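Geranylgeranyl pyrophosphate synthetase (Pyrococcus horikoshii, PDB 1WY0) probably builds geranylgeranyl diphosphate, the C20 isoprenoid precursor, by adding isopentenyl diphosphate units to a shorter allylic diphosphate. Local coordinates at residues Val53-Thr58 and Arg67-Ala72; Glu140-Ala145 and Ala186-Ile191. All coordinates share one frame; numbering follows the deposited sequence.

Contact 1 (Val53-Thr58 and Arg67-Ala72); sequences VVLTST and RAIYPA
Val54 and Leu55 meet Ala68, Ile69 and Ala72 in a helical hairpin of the all-alpha polyprenyl synthetase fold, where the end of helix 49-57 turns back beside the start of helix 69-90. Val54 shows how a small residue seats a branched one. Its CB lies 3.6 Å from Ala72 CB. CG1, anti to the backbone N (chi1 178°), touches that same methyl and also comes within 3.7 Å of Ala68 O, while CG2 rests on Ala72 CA at 3.9 Å. All three side-chain carbons are therefore in contact with the facing helix.

Leu55 brings both methyls to Ile69 CD1, CD1 at 3.4 Å and CD2 at 3.5 Å, the first a snug approach for two methyl carbons, with the two side chains crossing obliquely. CD2 also packs against Ala68, 3.7 Å from its CB and closer still to its carbonyl oxygen, which also accepts the backbone bond from Ala72 N. Ile18 of helix 3-25 touches both Leu55 and Ile69 and extends this apolar cluster. Toward the turn, Thr58 directs its hydroxyl to Gly189 O of helix 167-193, and the same OG1 lies 3.6 Å from Ala68 CB.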
# COMPACT_ATOMS: atom_id res chain seq x y z
N VAL A 53 3.70 12.08 19.40
CA VAL A 53 5.15 12.17 19.43
C VAL A 53 5.61 13.16 18.38
O VAL A 53 6.60 13.87 18.57
CB VAL A 53 5.78 10.79 19.20
CG1 VAL A 53 7.29 10.92 19.02
CG2 VAL A 53 5.47 9.90 20.38
N VAL A 54 4.88 13.22 17.27
CA VAL A 54 5.23 14.14 16.20
C VAL A 54 5.11 15.59 16.69
O VAL A 54 6.10 16.31 16.78
CB VAL A 54 4.30 13.96 14.97
CG1 VAL A 54 4.67 14.96 13.90
CG2 VAL A 54 4.43 12.53 14.43
N LEU A 55 3.88 16.00 17.01
CA LEU A 55 3.61 17.35 17.48
C LEU A 55 4.42 17.71 18.73
O LEU A 55 4.89 18.83 18.86
CB LEU A 55 2.12 17.53 17.76
CG LEU A 55 1.20 17.19 16.59
CD1 LEU A 55 -0.25 17.42 16.97
CD2 LEU A 55 1.57 18.02 15.38
N THR A 56 4.57 16.76 19.64
CA THR A 56 5.33 17.01 20.86
C THR A 56 6.81 17.16 20.56
O THR A 56 7.51 17.92 21.22
CB THR A 56 5.15 15.88 21.90
OG1 THR A 56 3.76 15.73 22.21
CG2 THR A 56 5.90 16.21 23.18
N SER A 57 7.29 16.44 19.55
CA SER A 57 8.70 16.51 19.17
C SER A 57 9.03 17.84 18.50
O SER A 57 10.14 18.35 18.65
CB SER A 57 9.07 15.37 18.24
OG SER A 57 9.27 14.17 18.97
N THR A 58 8.06 18.39 17.78
CA THR A 58 8.28 19.68 17.14
C THR A 58 8.30 20.82 18.16
O THR A 58 8.70 21.94 17.88
CB THR A 58 7.15 19.91 16.13
OG1 THR A 58 7.19 18.88 15.14
CG2 THR A 58 7.33 21.26 15.43
N ARG A 67 2.16 23.12 12.61
CA ARG A 67 2.57 22.90 11.23
C ARG A 67 2.94 21.43 10.97
O ARG A 67 3.16 21.02 9.84
CB ARG A 67 3.72 23.85 10.90
CG ARG A 67 3.22 25.30 10.86
CD ARG A 67 4.34 26.31 10.57
NE ARG A 67 4.80 26.20 9.18
CZ ARG A 67 4.13 26.88 8.24
NH1 ARG A 67 3.09 27.63 8.56
NH2 ARG A 67 4.52 26.78 6.96
N ALA A 68 3.01 20.65 12.07
CA ALA A 68 3.31 19.23 11.93
C ALA A 68 2.05 18.36 12.04
O ALA A 68 2.10 17.19 12.39
CB ALA A 68 4.30 18.84 13.03
N ILE A 69 0.89 18.97 11.72
CA ILE A 69 -0.36 18.23 11.87
C ILE A 69 -0.58 17.20 10.75
O ILE A 69 -0.83 16.02 10.97
CB ILE A 69 -1.52 19.23 11.89
CG1 ILE A 69 -1.49 20.08 13.16
CG2 ILE A 69 -2.86 18.47 11.88
CD1 ILE A 69 -1.62 19.22 14.43
N TYR A 70 -0.50 17.60 9.49
CA TYR A 70 -0.70 16.64 8.41
C TYR A 70 0.39 15.57 8.36
O TYR A 70 0.12 14.42 8.02
CB TYR A 70 -0.81 17.35 7.06
CG TYR A 70 -2.22 17.82 6.76
CD1 TYR A 70 -2.61 19.12 7.03
CD2 TYR A 70 -3.15 16.95 6.20
CE1 TYR A 70 -3.90 19.55 6.75
CE2 TYR A 70 -4.44 17.37 5.91
CZ TYR A 70 -4.81 18.67 6.19
OH TYR A 70 -6.09 19.09 5.89
N PRO A 71 1.64 15.94 8.68
CA PRO A 71 2.70 14.93 8.66
C PRO A 71 2.48 13.92 9.78
O PRO A 71 2.87 12.75 9.67
CB PRO A 71 3.96 15.76 8.86
CG PRO A 71 3.63 17.00 8.13
CD PRO A 71 2.22 17.29 8.59
N ALA A 72 1.87 14.37 10.87
CA ALA A 72 1.58 13.50 12.01
C ALA A 72 0.41 12.61 11.59
O ALA A 72 0.35 11.44 11.95
CB ALA A 72 1.19 14.32 13.22

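Contact 2 (Glu140-Ala145 and Ala186-Ile191)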
# COMPACT_ATOMS: atom_id res chain seq x y z
N GLU A 140 10.92 11.71 2.69
CA GLU A 140 11.96 10.70 2.65
C GLU A 140 12.16 9.92 3.94
O GLU A 140 12.66 8.79 3.93
CB GLU A 140 13.29 11.33 2.20
CG GLU A 140 14.50 10.44 2.42
CD GLU A 140 15.73 10.90 1.66
OE1 GLU A 140 15.87 12.12 1.43
OE2 GLU A 140 16.56 10.04 1.29
N VAL A 141 11.78 10.52 5.07
CA VAL A 141 11.90 9.84 6.35
C VAL A 141 10.74 8.85 6.45
O VAL A 141 10.90 7.72 6.91
CB VAL A 141 11.77 10.82 7.53
CG1 VAL A 141 11.39 10.07 8.79
CG2 VAL A 141 13.09 11.56 7.75
N ILE A 142 9.58 9.29 6.01
CA ILE A 142 8.38 8.47 6.05
C ILE A 142 8.50 7.30 5.08
O ILE A 142 8.07 6.20 5.38
CB ILE A 142 7.14 9.33 5.75
CG1 ILE A 142 6.91 10.30 6.93
CG2 ILE A 142 5.93 8.45 5.50
CD1 ILE A 142 5.72 11.26 6.76
N VAL A 143 9.10 7.54 3.93
CA VAL A 143 9.27 6.49 2.95
C VAL A 143 10.23 5.42 3.46
O VAL A 143 9.95 4.22 3.35
CB VAL A 143 9.78 7.06 1.62
CG1 VAL A 143 10.53 6.00 0.84
CG2 VAL A 143 8.59 7.56 0.80
N LYS A 144 11.36 5.82 4.02
CA LYS A 144 12.30 4.82 4.52
C LYS A 144 11.73 4.02 5.69
O LYS A 144 12.05 2.85 5.85
CB LYS A 144 13.61 5.46 4.94
CG LYS A 144 14.45 4.59 5.89
CD LYS A 144 15.27 3.52 5.17
CE LYS A 144 14.46 2.27 4.78
NZ LYS A 144 14.67 1.92 3.34
N ALA A 145 10.90 4.65 6.51
CA ALA A 145 10.32 3.93 7.64
C ALA A 145 9.27 2.97 7.08
O ALA A 145 9.09 1.87 7.59
CB ALA A 145 9.67 4.91 8.62
N ALA A 186 9.19 10.85 15.95
CA ALA A 186 10.01 11.85 16.63
C ALA A 186 10.89 12.62 15.64
O ALA A 186 11.00 13.84 15.68
CB ALA A 186 10.89 11.13 17.65
N LYS A 187 11.57 11.86 14.76
CA LYS A 187 12.48 12.49 13.82
C LYS A 187 11.78 13.52 12.93
O LYS A 187 12.33 14.55 12.56
CB LYS A 187 13.11 11.39 12.97
CG LYS A 187 13.96 11.95 11.83
CD LYS A 187 14.73 10.86 11.09
CE LYS A 187 16.18 11.25 10.80
NZ LYS A 187 17.08 10.22 11.31
N VAL A 188 10.54 13.18 12.53
CA VAL A 188 9.79 14.11 11.68
C VAL A 188 9.30 15.32 12.47
O VAL A 188 9.10 16.40 11.93
CB VAL A 188 8.60 13.36 11.08
CG1 VAL A 188 7.53 14.36 10.66
CG2 VAL A 188 9.05 12.57 9.86
N GLY A 189 9.10 15.11 13.76
CA GLY A 189 8.66 16.20 14.61
C GLY A 189 9.77 17.23 14.63
O GLY A 189 9.55 18.40 14.30
N GLY A 190 10.97 16.79 14.99
CA GLY A 190 12.11 17.69 15.03
C GLY A 190 12.27 18.47 13.74
O GLY A 190 12.16 19.70 13.73
N ILE A 191 12.54 17.76 12.65
CA ILE A 191 12.77 18.35 11.34
C ILE A 191 11.82 19.53 11.05
O ILE A 191 12.19 20.53 10.46
CB ILE A 191 12.57 17.27 10.27
CG1 ILE A 191 13.72 16.25 10.34
CG2 ILE A 191 12.59 17.91 8.87
CD1 ILE A 191 13.60 15.17 9.26
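Val141 and Val188 face each other at 7.1 Å between CA atoms, on helix segments that run almost exactly antiparallel (174°) with axes 10.3 Å apart. At such a spacing the interface depends on side chains filling the space between the backbones, and one valine does most of that work.

Val141 spreads its two methyls over three residues. CG1, anti to the backbone N, meets Val188 CG2 at 3.6 Å as the two valines pass alongside, pointing opposite ways. CG2 presses on the aliphatic part of Lys187, 3.8 Å from its CD, and reaches tip to tip toward Ile191 CD1 at 3.9 Å. Lys187 offers its methylenes because its chain is extended as far as CD (chi2 173°) and bends only beyond it, so a charged residue contributes hydrocarbon at the partly exposed side. On the buried side, Ile142 adds a looser contact, its CG1 lying 4.3 Å from Val188 CG2. An alanine in place of Val141 would probably open a gap bordered by Val188 CG2, Lys187 CD and Ile191 CD1.

Around this pair, Lys187 and Ile191 also touch Ile200 of helix 197-224, and Val138, one turn before Val141, packs on Val188 and Ile191. Helix 167-193 is thus packed against both helix 132-159 and helix 197-224, while Val143 on helix 132-159 meets Glu123 of the second subunit.

In the fold
Local and longer-range closure follow one another along this chain. Contact 1 comes first, closing a short loop: the eight residues between segments 53-58 and 67-72 hold neither helix nor strand. Contact 2 then joins segments 140-145 and 186-191, with 40 residues between them, 33 of them helical and mostly the remaining turns of the same two helices. The two are in series, so neither nests within nor crosses the other, yet their centres lie only about 10 Å apart. Segments 53-58 and 186-191 also pack directly, with Ser57 OG 3.4 Å from Ala186 CA. The hairpin and the later helix pair thereby become one continuous piece of the helical bundle.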